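PDB 1X9F: hemoglobin chain d1 from Lumbricus terrestris, which probably carries oxygen as a heme-containing globin subunit of the worm's large multi-chain hemoglobin. Local coordinates for residues 6-18 against 67-79. Residues are numbered along the deposited sequence; the frame is centred on the assembly and turned at random.
Sequences ESLKVKLQWASAF and LSGLDITISMLDT
W14 enters a hole formed by L67, L70, D71 and I74, a knob-into-hole fit between nearly antiparallel helical segments, 6-18 and 67-75, whose axes approach to 10.0 Å. I74 CD1 lies over one face of the indole, 3.5 Å from the centroid of its five-membered ring and 11° off the normal, a CH-pi contact. F18 CB covers the opposite face. With W14 CG anti to its own backbone N (chi1 178°), the indole projects across the interface, and W14 NE1 donates to D71 OD2 at 2.8 Å. The acceptor lies near the ring plane and is met on its anti side, but the N-H...O angle of 143° shows a bent bond. Beyond it, F18 CE1 packs on L67 CB at 3.5 Å; in the other direction V10 CG1 meets I74 CG2 at 3.8 Å. K11 runs extended until chi4 turns its NZ toward the I74 carbonyl and the D78 carboxylate: K11 NZ donates to I74 O at 3.2 Å, on a lone pair, and forms a salt bridge with D78 OD2 at 2.9 Å, from above the carboxylate plane. A neighbouring chain also accepts from K11 NZ. Polar links are thus interspersed with apolar packing, and carboxylate and carbonyl together probably stabilise the lysine's charge.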
loop_
_atom_site.group_PDB
_atom_site.type_symbol
_atom_site.label_atom_id
_atom_site.label_comp_id
_atom_site.label_asym_id
_atom_site.label_seq_id
_atom_site.Cartn_x
_atom_site.Cartn_y
_atom_site.Cartn_z
ATOM N N GLU D 6 -23.595 -14.981 14.072
ATOM C CA GLU D 6 -22.825 -15.195 12.859
ATOM C C GLU D 6 -23.345 -14.377 11.678
ATOM O O GLU D 6 -22.557 -13.780 10.940
ATOM C CB GLU D 6 -22.780 -16.679 12.504
ATOM C CG GLU D 6 -22.106 -17.548 13.557
ATOM C CD GLU D 6 -22.104 -19.010 13.160
ATOM O OE1 GLU D 6 -21.126 -19.722 13.486
ATOM O OE2 GLU D 6 -23.081 -19.459 12.518
ATOM N N SER D 7 -24.664 -14.352 11.502
ATOM C CA SER D 7 -25.276 -13.582 10.424
ATOM C C SER D 7 -24.975 -12.101 10.594
ATOM O O SER D 7 -24.744 -11.386 9.618
ATOM C CB SER D 7 -26.788 -13.811 10.388
ATOM O OG SER D 7 -27.417 -13.256 11.530
ATOM N N LEU D 8 -24.972 -11.667 11.849
ATOM C CA LEU D 8 -24.637 -10.306 12.199
ATOM C C LEU D 8 -23.191 -10.007 11.802
ATOM O O LEU D 8 -22.906 -8.973 11.183
ATOM C CB LEU D 8 -24.868 -10.093 13.697
ATOM C CG LEU D 8 -24.943 -8.662 14.226
ATOM C CD1 LEU D 8 -23.606 -8.218 14.788
ATOM C CD2 LEU D 8 -25.470 -7.650 13.198
ATOM N N LYS D 9 -22.296 -10.933 12.138
ATOM C CA LYS D 9 -20.878 -10.816 11.819
ATOM C C LYS D 9 -20.668 -10.718 10.323
ATOM O O LYS D 9 -19.908 -9.875 9.844
ATOM C CB LYS D 9 -20.121 -12.037 12.344
ATOM C CG LYS D 9 -18.611 -11.909 12.277
ATOM C CD LYS D 9 -18.146 -10.721 13.111
ATOM C CE LYS D 9 -16.821 -11.013 13.805
ATOM N NZ LYS D 9 -16.917 -12.168 14.745
ATOM N N VAL D 10 -21.345 -11.599 9.594
ATOM C CA VAL D 10 -21.235 -11.627 8.151
ATOM C C VAL D 10 -21.757 -10.321 7.586
ATOM O O VAL D 10 -21.103 -9.715 6.736
ATOM C CB VAL D 10 -21.975 -12.829 7.548
ATOM C CG1 VAL D 10 -22.154 -12.662 6.038
ATOM C CG2 VAL D 10 -21.203 -14.106 7.843
ATOM N N LYS D 11 -22.909 -9.866 8.071
ATOM C CA LYS D 11 -23.456 -8.591 7.605
ATOM C C LYS D 11 -22.437 -7.451 7.750
ATOM O O LYS D 11 -22.204 -6.697 6.805
ATOM C CB LYS D 11 -24.753 -8.234 8.344
ATOM C CG LYS D 11 -25.935 -9.177 8.033
ATOM C CD LYS D 11 -27.132 -8.710 8.883
ATOM C CE LYS D 11 -28.326 -9.640 8.732
ATOM N NZ LYS D 11 -29.015 -9.450 7.427
ATOM N N LEU D 12 -21.837 -7.344 8.936
ATOM C CA LEU D 12 -20.870 -6.292 9.254
ATOM C C LEU D 12 -19.616 -6.354 8.397
ATOM O O LEU D 12 -19.185 -5.341 7.829
ATOM C CB LEU D 12 -20.481 -6.381 10.731
ATOM C CG LEU D 12 -21.211 -5.500 11.750
ATOM C CD1 LEU D 12 -22.653 -5.135 11.349
ATOM C CD2 LEU D 12 -21.173 -6.172 13.120
ATOM N N GLN D 13 -19.039 -7.551 8.301
ATOM C CA GLN D 13 -17.803 -7.758 7.556
ATOM C C GLN D 13 -18.017 -7.583 6.064
ATOM O O GLN D 13 -17.120 -7.129 5.348
ATOM C CB GLN D 13 -17.215 -9.138 7.850
ATOM C CG GLN D 13 -16.752 -9.297 9.283
ATOM C CD GLN D 13 -15.721 -10.387 9.451
ATOM O OE1 GLN D 13 -15.835 -11.467 8.864
ATOM N NE2 GLN D 13 -14.708 -10.111 10.258
ATOM N N TRP D 14 -19.207 -7.948 5.604
ATOM C CA TRP D 14 -19.569 -7.755 4.219
ATOM C C TRP D 14 -19.614 -6.276 3.887
ATOM O O TRP D 14 -19.118 -5.861 2.839
ATOM C CB TRP D 14 -20.929 -8.366 3.943
ATOM C CG TRP D 14 -21.369 -8.168 2.548
ATOM C CD1 TRP D 14 -22.522 -7.579 2.135
ATOM C CD2 TRP D 14 -20.666 -8.555 1.361
ATOM N NE1 TRP D 14 -22.597 -7.590 0.761
ATOM C CE2 TRP D 14 -21.467 -8.181 0.259
ATOM C CE3 TRP D 14 -19.438 -9.195 1.112
ATOM C CZ2 TRP D 14 -21.082 -8.411 -1.070
ATOM C CZ3 TRP D 14 -19.053 -9.424 -0.210
ATOM C CH2 TRP D 14 -19.877 -9.031 -1.283
ATOM N N ALA D 15 -20.209 -5.490 4.782
ATOM C CA ALA D 15 -20.278 -4.045 4.611
ATOM C C ALA D 15 -18.899 -3.436 4.341
ATOM O O ALA D 15 -18.783 -2.527 3.516
ATOM C CB ALA D 15 -20.941 -3.387 5.810
ATOM N N SER D 16 -17.859 -3.934 5.012
ATOM C CA SER D 16 -16.503 -3.425 4.779
ATOM C C SER D 16 -15.892 -3.985 3.512
ATOM O O SER D 16 -15.389 -3.225 2.688
ATOM C CB SER D 16 -15.569 -3.726 5.955
ATOM O OG SER D 16 -16.249 -3.505 7.190
ATOM N N ALA D 17 -15.910 -5.305 3.361
ATOM C CA ALA D 17 -15.237 -5.928 2.224
ATOM C C ALA D 17 -15.867 -5.558 0.873
ATOM O O ALA D 17 -15.156 -5.428 -0.130
ATOM C CB ALA D 17 -15.180 -7.426 2.400
ATOM N N PHE D 18 -17.190 -5.388 0.857
ATOM C CA PHE D 18 -17.915 -5.029 -0.360
ATOM C C PHE D 18 -17.463 -3.663 -0.869
ATOM O O PHE D 18 -17.006 -3.548 -2.008
ATOM C CB PHE D 18 -19.442 -5.061 -0.139
ATOM C CG PHE D 18 -20.258 -5.070 -1.420
ATOM C CD1 PHE D 18 -19.690 -5.465 -2.631
ATOM C CD2 PHE D 18 -21.611 -4.724 -1.398
ATOM C CE1 PHE D 18 -20.440 -5.488 -3.802
ATOM C CE2 PHE D 18 -22.370 -4.745 -2.570
ATOM C CZ PHE D 18 -21.784 -5.130 -3.774
ATOM N N LEU D 67 -22.473 -9.599 -7.333
ATOM C CA LEU D 67 -22.181 -9.066 -6.012
ATOM C C LEU D 67 -23.418 -8.423 -5.390
ATOM O O LEU D 67 -23.651 -8.556 -4.183
ATOM C CB LEU D 67 -21.026 -8.061 -6.069
ATOM C CG LEU D 67 -19.573 -8.556 -6.170
ATOM C CD1 LEU D 67 -19.273 -9.685 -5.185
ATOM C CD2 LEU D 67 -19.230 -9.004 -7.582
ATOM N N SER D 68 -24.208 -7.735 -6.215
ATOM C CA SER D 68 -25.447 -7.119 -5.732
ATOM C C SER D 68 -26.411 -8.211 -5.276
ATOM O O SER D 68 -27.158 -8.030 -4.315
ATOM C CB SER D 68 -26.088 -6.237 -6.812
ATOM O OG SER D 68 -27.331 -5.691 -6.352
ATOM N N GLY D 69 -26.375 -9.347 -5.972
ATOM C CA GLY D 69 -27.179 -10.518 -5.617
ATOM C C GLY D 69 -26.754 -11.114 -4.288
ATOM O O GLY D 69 -27.591 -11.400 -3.425
ATOM N N LEU D 70 -25.444 -11.286 -4.126
ATOM C CA LEU D 70 -24.882 -11.767 -2.879
ATOM C C LEU D 70 -25.278 -10.817 -1.769
ATOM O O LEU D 70 -25.609 -11.248 -0.663
ATOM C CB LEU D 70 -23.362 -11.820 -2.975
ATOM C CG LEU D 70 -22.643 -13.085 -2.501
ATOM C CD1 LEU D 70 -21.151 -12.798 -2.441
ATOM C CD2 LEU D 70 -23.145 -13.577 -1.149
ATOM N N ASP D 71 -25.252 -9.524 -2.078
ATOM C CA ASP D 71 -25.633 -8.513 -1.114
ATOM C C ASP D 71 -27.060 -8.713 -0.588
ATOM O O ASP D 71 -27.305 -8.586 0.619
ATOM C CB ASP D 71 -25.498 -7.121 -1.709
ATOM C CG ASP D 71 -25.638 -6.060 -0.666
ATOM O OD1 ASP D 71 -26.720 -5.423 -0.587
ATOM O OD2 ASP D 71 -24.737 -5.832 0.171
ATOM N N ILE D 72 -27.985 -9.026 -1.497
ATOM C CA ILE D 72 -29.387 -9.277 -1.141
ATOM C C ILE D 72 -29.509 -10.445 -0.180
ATOM O O ILE D 72 -30.217 -10.349 0.828
ATOM C CB ILE D 72 -30.260 -9.536 -2.395
ATOM C CG1 ILE D 72 -30.304 -8.294 -3.281
ATOM C CG2 ILE D 72 -31.684 -9.931 -1.992
ATOM C CD1 ILE D 72 -31.030 -8.488 -4.595
ATOM N N THR D 73 -28.814 -11.538 -0.491
ATOM C CA THR D 73 -28.901 -12.746 0.319
ATOM C C THR D 73 -28.256 -12.548 1.682
ATOM O O THR D 73 -28.821 -12.973 2.683
ATOM C CB THR D 73 -28.276 -13.967 -0.387
ATOM O OG1 THR D 73 -26.905 -13.698 -0.700
ATOM C CG2 THR D 73 -28.914 -14.205 -1.743
ATOM N N ILE D 74 -27.084 -11.922 1.732
ATOM C CA ILE D 74 -26.459 -11.623 3.017
ATOM C C ILE D 74 -27.396 -10.771 3.869
ATOM O O ILE D 74 -27.535 -11.002 5.073
ATOM C CB ILE D 74 -25.100 -10.931 2.812
ATOM C CG1 ILE D 74 -24.121 -11.929 2.174
ATOM C CG2 ILE D 74 -24.551 -10.369 4.140
ATOM C CD1 ILE D 74 -22.775 -11.339 1.840
ATOM N N SER D 75 -28.064 -9.805 3.249
ATOM C CA SER D 75 -28.928 -8.919 4.019
ATOM C C SER D 75 -30.264 -9.574 4.413
ATOM O O SER D 75 -31.024 -9.004 5.199
ATOM C CB SER D 75 -29.140 -7.584 3.295
ATOM O OG SER D 75 -30.018 -7.729 2.189
ATOM N N MET D 76 -30.529 -10.769 3.876
ATOM C CA MET D 76 -31.729 -11.548 4.211
ATOM C C MET D 76 -31.441 -12.714 5.153
ATOM O O MET D 76 -32.345 -13.492 5.472
ATOM C CB MET D 76 -32.401 -12.085 2.944
ATOM C CG MET D 76 -33.150 -11.040 2.150
ATOM S SD MET D 76 -33.901 -11.745 0.680
ATOM C CE MET D 76 -34.683 -10.288 -0.004
ATOM N N LEU D 77 -30.192 -12.841 5.599
ATOM C CA LEU D 77 -29.804 -13.937 6.493
ATOM C C LEU D 77 -30.702 -14.081 7.734
ATOM O O LEU D 77 -30.847 -15.181 8.269
ATOM C CB LEU D 77 -28.330 -13.805 6.904
ATOM C CG LEU D 77 -27.211 -14.653 6.267
ATOM C CD1 LEU D 77 -27.634 -15.438 5.024
ATOM C CD2 LEU D 77 -25.987 -13.779 5.978
ATOM N N ASP D 78 -31.313 -12.980 8.171
ATOM C CA ASP D 78 -32.170 -12.972 9.365
ATOM C C ASP D 78 -33.685 -12.999 9.084
ATOM O O ASP D 78 -34.493 -12.920 10.019
ATOM C CB ASP D 78 -31.857 -11.720 10.171
ATOM C CG ASP D 78 -32.095 -10.451 9.371
ATOM O OD1 ASP D 78 -32.761 -9.539 9.901
ATOM O OD2 ASP D 78 -31.673 -10.284 8.203
ATOM N N THR D 79 -34.081 -13.074 7.816
ATOM C CA THR D 79 -35.500 -13.142 7.463
ATOM C C THR D 79 -35.743 -14.394 6.623
ATOM O O THR D 79 -35.675 -14.320 5.396
ATOM C CB THR D 79 -35.935 -11.878 6.676
ATOM O OG1 THR D 79 -35.022 -11.647 5.593
ATOM C CG2 THR D 79 -35.794 -10.618 7.530
#